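PDB 4GAX: amorpha-4,11-diene synthase from Artemisia annua, which probably cyclises farnesyl diphosphate, with loss of diphosphate, to a sesquiterpene, the crystallised form being an engineered mutant of the related alpha-bisabolol synthase. Local coordinates for residues 446-451 with 520-525; 421-426 with 439-444; 159-164 with 204-209. One frame throughout, in Å; residues are numbered along the deposited sequence.

Interaction 1 (446-451 with 520-525); sequences PPLLRY and PLLVAV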
loop_
_atom_site.group_PDB
_atom_site.type_symbol
_atom_site.label_atom_id
_atom_site.label_comp_id
_atom_site.label_asym_id
_atom_site.label_seq_id
_atom_site.Cartn_x
_atom_site.Cartn_y
_atom_site.Cartn_z
ATOM N N PRO A 446 -8.974 -8.271 14.051
ATOM C CA PRO A 446 -8.471 -9.359 13.206
ATOM C C PRO A 446 -6.952 -9.370 13.202
ATOM O O PRO A 446 -6.340 -8.300 13.273
ATOM C CB PRO A 446 -8.992 -8.985 11.815
ATOM C CG PRO A 446 -9.050 -7.468 11.841
ATOM C CD PRO A 446 -9.491 -7.142 13.255
ATOM N N PRO A 447 -6.340 -10.564 13.132
ATOM C CA PRO A 447 -4.875 -10.671 13.115
ATOM C C PRO A 447 -4.198 -9.785 12.054
ATOM O O PRO A 447 -3.101 -9.267 12.291
ATOM C CB PRO A 447 -4.647 -12.150 12.808
ATOM C CG PRO A 447 -5.820 -12.826 13.465
ATOM C CD PRO A 447 -6.990 -11.882 13.278
ATOM N N LEU A 448 -4.830 -9.624 10.896
ATOM C CA LEU A 448 -4.219 -8.853 9.816
ATOM C C LEU A 448 -3.919 -7.403 10.245
ATOM O O LEU A 448 -2.857 -6.867 9.927
ATOM C CB LEU A 448 -5.102 -8.872 8.574
ATOM C CG LEU A 448 -4.704 -7.990 7.385
ATOM C CD1 LEU A 448 -3.340 -8.392 6.831
ATOM C CD2 LEU A 448 -5.753 -8.074 6.293
ATOM N N LEU A 449 -4.839 -6.781 10.975
ATOM C CA LEU A 449 -4.634 -5.402 11.417
ATOM C C LEU A 449 -3.624 -5.345 12.559
ATOM O O LEU A 449 -2.836 -4.405 12.658
ATOM C CB LEU A 449 -5.956 -4.745 11.818
ATOM C CG LEU A 449 -6.961 -4.609 10.666
ATOM C CD1 LEU A 449 -8.243 -3.887 11.128
ATOM C CD2 LEU A 449 -6.340 -3.898 9.485
ATOM N N ARG A 450 -3.649 -6.354 13.425
ATOM C CA ARG A 450 -2.657 -6.462 14.491
ATOM C C ARG A 450 -1.261 -6.585 13.902
ATOM O O ARG A 450 -0.307 -5.970 14.400
ATOM C CB ARG A 450 -2.928 -7.688 15.370
ATOM C CG ARG A 450 -2.086 -7.730 16.648
ATOM C CD ARG A 450 -2.074 -9.120 17.259
ATOM N NE ARG A 450 -3.379 -9.775 17.144
ATOM C CZ ARG A 450 -3.554 -11.060 16.837
ATOM N NH1 ARG A 450 -2.506 -11.843 16.607
ATOM N NH2 ARG A 450 -4.781 -11.563 16.757
ATOM N N TYR A 451 -1.140 -7.399 12.853
ATOM C CA TYR A 451 0.149 -7.620 12.208
ATOM C C TYR A 451 0.652 -6.328 11.549
ATOM O O TYR A 451 1.829 -5.976 11.674
ATOM C CB TYR A 451 0.055 -8.751 11.173
ATOM C CG TYR A 451 -0.002 -10.154 11.767
ATOM C CD1 TYR A 451 0.734 -10.488 12.899
ATOM C CD2 TYR A 451 -0.807 -11.134 11.200
ATOM C CE1 TYR A 451 0.688 -11.774 13.437
ATOM C CE2 TYR A 451 -0.870 -12.421 11.734
ATOM C CZ TYR A 451 -0.119 -12.735 12.841
ATOM O OH TYR A 451 -0.178 -14.011 13.359
ATOM N N PRO A 520 -12.103 -5.565 -2.918
ATOM C CA PRO A 520 -11.431 -4.292 -3.214
ATOM C C PRO A 520 -10.970 -3.583 -1.947
ATOM O O PRO A 520 -10.022 -2.786 -2.012
ATOM C CB PRO A 520 -12.511 -3.471 -3.940
ATOM C CG PRO A 520 -13.451 -4.497 -4.500
ATOM C CD PRO A 520 -13.471 -5.611 -3.479
ATOM N N LEU A 521 -11.611 -3.879 -0.818
ATOM C CA LEU A 521 -11.177 -3.305 0.461
ATOM C C LEU A 521 -9.975 -4.067 1.009
ATOM O O LEU A 521 -9.086 -3.486 1.664
ATOM C CB LEU A 521 -12.327 -3.344 1.474
ATOM C CG LEU A 521 -13.439 -2.320 1.235
ATOM C CD1 LEU A 521 -14.607 -2.595 2.172
ATOM C CD2 LEU A 521 -12.895 -0.904 1.452
ATOM N N LEU A 522 -9.937 -5.373 0.738
ATOM C CA LEU A 522 -8.814 -6.193 1.193
ATOM C C LEU A 522 -7.571 -5.738 0.439
ATOM O O LEU A 522 -6.478 -5.627 1.030
ATOM C CB LEU A 522 -9.095 -7.680 0.950
ATOM C CG LEU A 522 -7.955 -8.618 1.350
ATOM C CD1 LEU A 522 -7.634 -8.439 2.820
ATOM C CD2 LEU A 522 -8.308 -10.079 1.054
ATOM N N VAL A 523 -7.748 -5.452 -0.855
ATOM C CA VAL A 523 -6.656 -4.986 -1.708
ATOM C C VAL A 523 -6.147 -3.655 -1.153
ATOM O O VAL A 523 -4.937 -3.432 -1.081
ATOM C CB VAL A 523 -7.101 -4.845 -3.193
ATOM C CG1 VAL A 523 -6.084 -4.031 -4.021
ATOM C CG2 VAL A 523 -7.337 -6.235 -3.817
ATOM N N ALA A 524 -7.072 -2.789 -0.733
ATOM C CA ALA A 524 -6.699 -1.504 -0.131
ATOM C C ALA A 524 -5.877 -1.726 1.126
ATOM O O ALA A 524 -4.875 -1.056 1.335
ATOM C CB ALA A 524 -7.952 -0.673 0.208
ATOM N N VAL A 525 -6.324 -2.650 1.977
ATOM C CA VAL A 525 -5.598 -2.953 3.198
ATOM C C VAL A 525 -4.183 -3.435 2.871
ATOM O O VAL A 525 -3.225 -2.969 3.475
ATOM C CB VAL A 525 -6.314 -4.012 4.074
ATOM C CG1 VAL A 525 -5.386 -4.473 5.218
ATOM C CG2 VAL A 525 -7.638 -3.444 4.647
#

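Interaction 2 (421-426 with 439-444); sequences LLTTTC and FEWAVS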
loop_
_atom_site.group_PDB
_atom_site.type_symbol
_atom_site.label_atom_id
_atom_site.label_comp_id
_atom_site.label_asym_id
_atom_site.label_seq_id
_atom_site.Cartn_x
_atom_site.Cartn_y
_atom_site.Cartn_z
ATOM N N LEU A 421 -7.960 2.837 11.940
ATOM C CA LEU A 421 -8.540 4.083 11.439
ATOM C C LEU A 421 -8.409 4.211 9.919
ATOM O O LEU A 421 -9.396 4.486 9.219
ATOM C CB LEU A 421 -7.924 5.290 12.156
ATOM C CG LEU A 421 -8.394 6.671 11.683
ATOM C CD1 LEU A 421 -9.902 6.778 11.796
ATOM C CD2 LEU A 421 -7.737 7.774 12.495
ATOM N N LEU A 422 -7.200 3.987 9.403
ATOM C CA LEU A 422 -6.975 4.040 7.963
ATOM C C LEU A 422 -7.829 3.021 7.223
ATOM O O LEU A 422 -8.342 3.316 6.142
ATOM C CB LEU A 422 -5.495 3.829 7.623
ATOM C CG LEU A 422 -4.546 4.900 8.179
ATOM C CD1 LEU A 422 -3.117 4.640 7.719
ATOM C CD2 LEU A 422 -5.002 6.305 7.783
ATOM N N THR A 423 -7.972 1.826 7.790
ATOM C CA THR A 423 -8.796 0.791 7.158
ATOM C C THR A 423 -10.263 1.219 7.078
ATOM O O THR A 423 -10.895 1.162 6.020
ATOM C CB THR A 423 -8.733 -0.546 7.936
ATOM O OG1 THR A 423 -7.393 -1.049 7.928
ATOM C CG2 THR A 423 -9.667 -1.585 7.309
ATOM N N THR A 424 -10.809 1.659 8.199
ATOM C CA THR A 424 -12.201 2.064 8.198
ATOM C C THR A 424 -12.425 3.392 7.460
ATOM O O THR A 424 -13.549 3.670 7.016
ATOM C CB THR A 424 -12.786 2.100 9.619
ATOM O OG1 THR A 424 -12.012 2.990 10.429
ATOM C CG2 THR A 424 -12.753 0.687 10.234
ATOM N N THR A 425 -11.378 4.209 7.334
ATOM C CA THR A 425 -11.506 5.430 6.526
ATOM C C THR A 425 -11.679 5.019 5.068
ATOM O O THR A 425 -12.420 5.667 4.300
ATOM C CB THR A 425 -10.295 6.366 6.656
ATOM O OG1 THR A 425 -10.182 6.831 8.008
ATOM C CG2 THR A 425 -10.452 7.577 5.732
ATOM N N CYS A 426 -11.006 3.934 4.677
ATOM C CA CYS A 426 -11.235 3.359 3.341
ATOM C C CYS A 426 -12.659 2.828 3.194
ATOM O O CYS A 426 -13.251 2.920 2.108
ATOM C CB CYS A 426 -10.245 2.233 3.033
ATOM S SG CYS A 426 -8.575 2.849 2.667
ATOM N N PHE A 439 -17.461 -4.366 8.591
ATOM C CA PHE A 439 -17.275 -3.654 9.853
ATOM C C PHE A 439 -17.159 -4.599 11.033
ATOM O O PHE A 439 -16.384 -4.343 11.955
ATOM C CB PHE A 439 -18.392 -2.638 10.089
ATOM C CG PHE A 439 -18.040 -1.254 9.635
ATOM C CD1 PHE A 439 -17.089 -0.516 10.322
ATOM C CD2 PHE A 439 -18.649 -0.695 8.525
ATOM C CE1 PHE A 439 -16.753 0.766 9.910
ATOM C CE2 PHE A 439 -18.326 0.578 8.116
ATOM C CZ PHE A 439 -17.374 1.311 8.812
ATOM N N GLU A 440 -17.936 -5.679 11.015
ATOM C CA GLU A 440 -17.791 -6.713 12.029
ATOM C C GLU A 440 -16.351 -7.226 12.025
ATOM O O GLU A 440 -15.732 -7.397 13.082
ATOM C CB GLU A 440 -18.769 -7.865 11.776
ATOM C CG GLU A 440 -20.230 -7.500 11.973
ATOM C CD GLU A 440 -21.172 -8.596 11.491
ATOM O OE1 GLU A 440 -20.679 -9.614 10.950
ATOM O OE2 GLU A 440 -22.404 -8.439 11.652
ATOM N N TRP A 441 -15.819 -7.473 10.836
ATOM C CA TRP A 441 -14.425 -7.883 10.710
ATOM C C TRP A 441 -13.501 -6.860 11.374
ATOM O O TRP A 441 -12.691 -7.202 12.240
ATOM C CB TRP A 441 -14.041 -8.048 9.237
ATOM C CG TRP A 441 -12.632 -8.502 9.076
ATOM C CD1 TRP A 441 -12.151 -9.770 9.263
ATOM C CD2 TRP A 441 -11.512 -7.698 8.707
ATOM N NE1 TRP A 441 -10.800 -9.801 9.033
ATOM C CE2 TRP A 441 -10.381 -8.542 8.684
ATOM C CE3 TRP A 441 -11.353 -6.344 8.391
ATOM C CZ2 TRP A 441 -9.112 -8.075 8.360
ATOM C CZ3 TRP A 441 -10.093 -5.882 8.063
ATOM C CH2 TRP A 441 -8.989 -6.744 8.049
ATOM N N ALA A 442 -13.658 -5.602 10.970
ATOM C CA ALA A 442 -12.893 -4.481 11.521
ATOM C C ALA A 442 -12.911 -4.411 13.045
ATOM O O ALA A 442 -11.878 -4.156 13.668
ATOM C CB ALA A 442 -13.387 -3.160 10.930
ATOM N N VAL A 443 -14.074 -4.634 13.651
ATOM C CA VAL A 443 -14.173 -4.531 15.109
ATOM C C VAL A 443 -13.707 -5.804 15.816
ATOM O O VAL A 443 -13.467 -5.795 17.017
ATOM C CB VAL A 443 -15.601 -4.145 15.590
ATOM C CG1 VAL A 443 -16.140 -2.952 14.798
ATOM C CG2 VAL A 443 -16.546 -5.323 15.474
ATOM N N SER A 444 -13.551 -6.885 15.060
ATOM C CA SER A 444 -13.156 -8.178 15.611
ATOM C C SER A 444 -11.734 -8.226 16.135
ATOM O O SER A 444 -11.319 -9.258 16.671
ATOM C CB SER A 444 -13.264 -9.263 14.531
ATOM O OG SER A 444 -14.597 -9.412 14.099
#

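Interaction 3 (159-164 with 204-209); sequences GLLELY and TEIQRA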
loop_
_atom_site.group_PDB
_atom_site.type_symbol
_atom_site.label_atom_id
_atom_site.label_comp_id
_atom_site.label_asym_id
_atom_site.label_seq_id
_atom_site.Cartn_x
_atom_site.Cartn_y
_atom_site.Cartn_z
ATOM N N GLY A 159 12.413 -17.471 -16.234
ATOM C CA GLY A 159 11.839 -18.460 -15.347
ATOM C C GLY A 159 12.344 -18.283 -13.931
ATOM O O GLY A 159 11.583 -18.454 -12.974
ATOM N N LEU A 160 13.631 -17.962 -13.796
ATOM C CA LEU A 160 14.246 -17.788 -12.482
ATOM C C LEU A 160 13.599 -16.613 -11.787
ATOM O O LEU A 160 13.281 -16.668 -10.597
ATOM C CB LEU A 160 15.740 -17.501 -12.607
ATOM C CG LEU A 160 16.706 -18.663 -12.455
ATOM C CD1 LEU A 160 18.147 -18.158 -12.542
ATOM C CD2 LEU A 160 16.444 -19.364 -11.144
ATOM N N LEU A 161 13.426 -15.535 -12.545
ATOM C CA LEU A 161 12.756 -14.347 -12.041
ATOM C C LEU A 161 11.314 -14.611 -11.648
ATOM O O LEU A 161 10.854 -14.096 -10.628
ATOM C CB LEU A 161 12.808 -13.223 -13.078
ATOM C CG LEU A 161 13.869 -12.150 -12.890
ATOM C CD1 LEU A 161 13.764 -11.159 -14.043
ATOM C CD2 LEU A 161 13.667 -11.452 -11.540
ATOM N N GLU A 162 10.584 -15.384 -12.455
ATOM C CA GLU A 162 9.195 -15.695 -12.112
ATOM C C GLU A 162 9.124 -16.476 -10.804
ATOM O O GLU A 162 8.196 -16.296 -10.002
ATOM C CB GLU A 162 8.492 -16.493 -13.227
ATOM C CG GLU A 162 8.174 -15.695 -14.485
ATOM C CD GLU A 162 7.443 -16.529 -15.548
ATOM O OE1 GLU A 162 7.401 -17.777 -15.422
ATOM O OE2 GLU A 162 6.900 -15.930 -16.506
ATOM N N LEU A 163 10.099 -17.353 -10.591
ATOM C CA LEU A 163 10.122 -18.160 -9.373
ATOM C C LEU A 163 10.438 -17.286 -8.165
ATOM O O LEU A 163 9.804 -17.405 -7.106
ATOM C CB LEU A 163 11.158 -19.286 -9.507
ATOM C CG LEU A 163 11.437 -20.097 -8.239
ATOM C CD1 LEU A 163 10.179 -20.818 -7.725
ATOM C CD2 LEU A 163 12.555 -21.107 -8.533
ATOM N N TYR A 164 11.412 -16.398 -8.331
ATOM C CA TYR A 164 11.761 -15.459 -7.278
ATOM C C TYR A 164 10.518 -14.649 -6.865
ATOM O O TYR A 164 10.196 -14.539 -5.677
ATOM C CB TYR A 164 12.894 -14.544 -7.737
ATOM C CG TYR A 164 13.115 -13.350 -6.832
ATOM C CD1 TYR A 164 13.896 -13.451 -5.682
ATOM C CD2 TYR A 164 12.543 -12.114 -7.130
ATOM C CE1 TYR A 164 14.092 -12.326 -4.836
ATOM C CE2 TYR A 164 12.731 -10.997 -6.297
ATOM C CZ TYR A 164 13.501 -11.109 -5.159
ATOM O OH TYR A 164 13.675 -9.995 -4.352
ATOM N N THR A 204 19.349 -4.468 -14.942
ATOM C CA THR A 204 18.566 -3.515 -14.172
ATOM C C THR A 204 17.252 -4.123 -13.694
ATOM O O THR A 204 16.868 -3.951 -12.539
ATOM C CB THR A 204 18.345 -2.215 -14.976
ATOM O OG1 THR A 204 19.596 -1.527 -15.068
ATOM C CG2 THR A 204 17.327 -1.312 -14.301
ATOM N N GLU A 205 16.564 -4.835 -14.578
ATOM C CA GLU A 205 15.297 -5.450 -14.211
ATOM C C GLU A 205 15.451 -6.539 -13.138
ATOM O O GLU A 205 14.623 -6.633 -12.218
ATOM C CB GLU A 205 14.592 -6.007 -15.445
ATOM C CG GLU A 205 13.195 -6.537 -15.171
ATOM C CD GLU A 205 12.191 -5.434 -14.838
ATOM O OE1 GLU A 205 12.520 -4.230 -14.965
ATOM O OE2 GLU A 205 11.057 -5.786 -14.459
ATOM N N ILE A 206 16.500 -7.354 -13.247
ATOM C CA ILE A 206 16.814 -8.319 -12.184
ATOM C C ILE A 206 17.148 -7.589 -10.868
ATOM O O ILE A 206 16.661 -7.941 -9.805
ATOM C CB ILE A 206 18.012 -9.184 -12.573
ATOM C CG1 ILE A 206 17.677 -9.998 -13.826
ATOM C CG2 ILE A 206 18.419 -10.107 -11.415
ATOM C CD1 ILE A 206 18.899 -10.682 -14.449
ATOM N N GLN A 207 17.986 -6.567 -10.936
ATOM C CA GLN A 207 18.418 -5.905 -9.708
ATOM C C GLN A 207 17.282 -5.141 -9.028
ATOM O O GLN A 207 17.232 -5.079 -7.800
ATOM C CB GLN A 207 19.639 -5.020 -9.958
ATOM C CG GLN A 207 20.910 -5.486 -9.216
ATOM C CD GLN A 207 20.677 -5.863 -7.728
ATOM O OE1 GLN A 207 19.925 -5.197 -6.993
ATOM N NE2 GLN A 207 21.342 -6.937 -7.284
ATOM N N ARG A 208 16.334 -4.605 -9.794
ATOM C CA ARG A 208 15.193 -3.956 -9.131
ATOM C C ARG A 208 14.362 -4.993 -8.377
ATOM O O ARG A 208 13.963 -4.756 -7.240
ATOM C CB ARG A 208 14.326 -3.099 -10.078
ATOM C CG ARG A 208 13.739 -3.804 -11.290
ATOM C CD ARG A 208 12.891 -2.832 -12.148
ATOM N NE ARG A 208 11.706 -2.395 -11.438
ATOM C CZ ARG A 208 10.473 -2.854 -11.645
ATOM N NH1 ARG A 208 10.213 -3.758 -12.587
ATOM N NH2 ARG A 208 9.484 -2.393 -10.904
ATOM N N ALA A 209 14.136 -6.151 -8.998
ATOM C CA ALA A 209 13.404 -7.232 -8.348
ATOM C C ALA A 209 14.096 -7.688 -7.060
ATOM O O ALA A 209 13.443 -7.901 -6.028
ATOM C CB ALA A 209 13.228 -8.406 -9.311
#

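Interaction 1 (446-451 with 520-525)
Leu-448 and Leu-449 meet Leu-522 and Val-525 in a small, wholly apolar contact deep in the all-helical, metal-binding domain of the synthase, where the start of helix 447-461 faces the early turns of helix 519-535. The two short segments run in nearly the same direction, 21° apart, but their axes come no closer than 12.5 Å. Across this distance the contact is made by the side chains of these four residues, and the nearest backbones, at Leu-449 and Val-525, keep their CA atoms 8.6 Å apart. Leu-448 does most of the bridging. Its CG lies anti to the backbone N (chi1 173°), which places CD2 against two methyls of the other helix. That CD2 sits 3.8 Å from CG1 of Val-525 and 4.0 Å from CD1 of Leu-522. Those two residues are three positions apart and so lie on the same side of their helix, offering one methyl each to the same leucine branch. Leu-449 adds a looser touch, its CD2 lying 4.4 Å from CG1 of Val-525. Leucine suits the long reach, whereas the shorter, beta-branched valine gives a compact methyl surface close to its backbone. Trp-441 of helix 436-443 packs on both Leu-448 and Leu-449, while Thr-423 of helix 419-429 touches one residue of each segment, Leu-449 and Val-525. With no hydrogen bond or charge passing between the segments, their association rests on dispersion and on the exclusion of water, and the shape of the methyl groups probably contributes to the fit in place of any directional bond.

Interaction 2 (421-426 with 439-444)
Thr-424 points its methyl, not its hydroxyl, at the opposing helix, where CG2 touches both Ala-442 and Phe-439, which lie in directions roughly at right angles. CG2 is 4.0 Å from CB of Ala-442 and equally far from CE1 of Phe-439, whose side chain crosses that of the threonine at about a right angle and meets the methyl obliquely. The torsion explains the division of labour: OG1 occupies the crowded position between backbone N and carbonyl carbon (chi1 58°), turned back to the carbonyl of Asn-420 one turn earlier. The buried hydroxyl is thus satisfied inside its own helix, leaving CG2 as an apolar methyl for the other helix. Thr-423 splits its branches likewise but by a different torsion, OG1 anti to its carbonyl carbon (chi1 -63°) and bonded to the carbonyl of Ala-419, while CG2 approaches the rim of the Trp-441 indole near its plane, 4.4 Å from CZ3. These contacts close an antiparallel helical hairpin, with axes 174° apart in direction and 11.0 Å apart. Helix 419-429 is probably the second half of the kinked helix G of class I terpene cyclases, and 436-443 leads into the following helix H. The small side chain of Ala-442 suits the place where the backbones come nearest, its CA lying 7.4 Å from that of Thr-424. The larger rings flank this point: Phe-439 also meets Tyr-427 edge-to-face, and Trp-441 packs on Thr-514 and Thr-516 of a loop, while helix 299-322 covers another side of 421-426.

Interaction 3 (159-164 with 204-209)
The phenol ring of Tyr-164 presents its edge to Ala-209, whose carbonyl O lies near the ring plane. OH donates to that oxygen over 2.7 Å, tilted 34° from the carbonyl plane, and CE2 beside it touches the Ala-209 CB at 4.0 Å. On the other helix, the guanidinium of Arg-208 also uses its edge, NH1 reaching the syn side of Glu-205 OE2 at 2.9 Å in a salt bridge, while NH2 pairs with Glu-222. Helices 157-167 and 200-211 run almost parallel, 15° apart; helix 175-194 intervenes in sequence and packs on Tyr-164 through Thr-184 and Leu-188, an order consistent with the alpha-alpha barrel of terpene synthase N-terminal domains. A phenylalanine in place of Tyr-164 would probably keep much of the ring packing but leave the carbonyl of Ala-209, in the last turns of its helix, without this donor. Leu-161 splits its two methyls between two partners: CD1 meets Ile-206 CG1 at 4.1 Å, and CD2 rests 3.8 Å from the CB of Ala-209. Alanine suits its place, since its lone methyl admits both the leucine branch and the tyrosine ring.

Interactions 1 and 2 form one continuous helical cluster, their centres 9 Å apart. Thr-423 joins them: its OG1 is 3.4 Å from CD2 of Leu-449, and its CG2 is 3.8 Å from CG2 of Val-525. Helix 436-443 leads directly into helix 447-461, a second join, along the chain. Helices 299-322, 419-429, 447-461 and 519-535 probably surround the cyclisation pocket; helix 299-322, which packs against 421-426, carries an aspartate-rich motif that probably binds magnesium, and the second metal-binding motif probably begins at the end of helix 447-461. Interaction 3 belongs to the N-terminal domain, with nearest atoms about 17 Å from interaction 1 and about 23 Å from interaction 2, across the chain's centre from the latter.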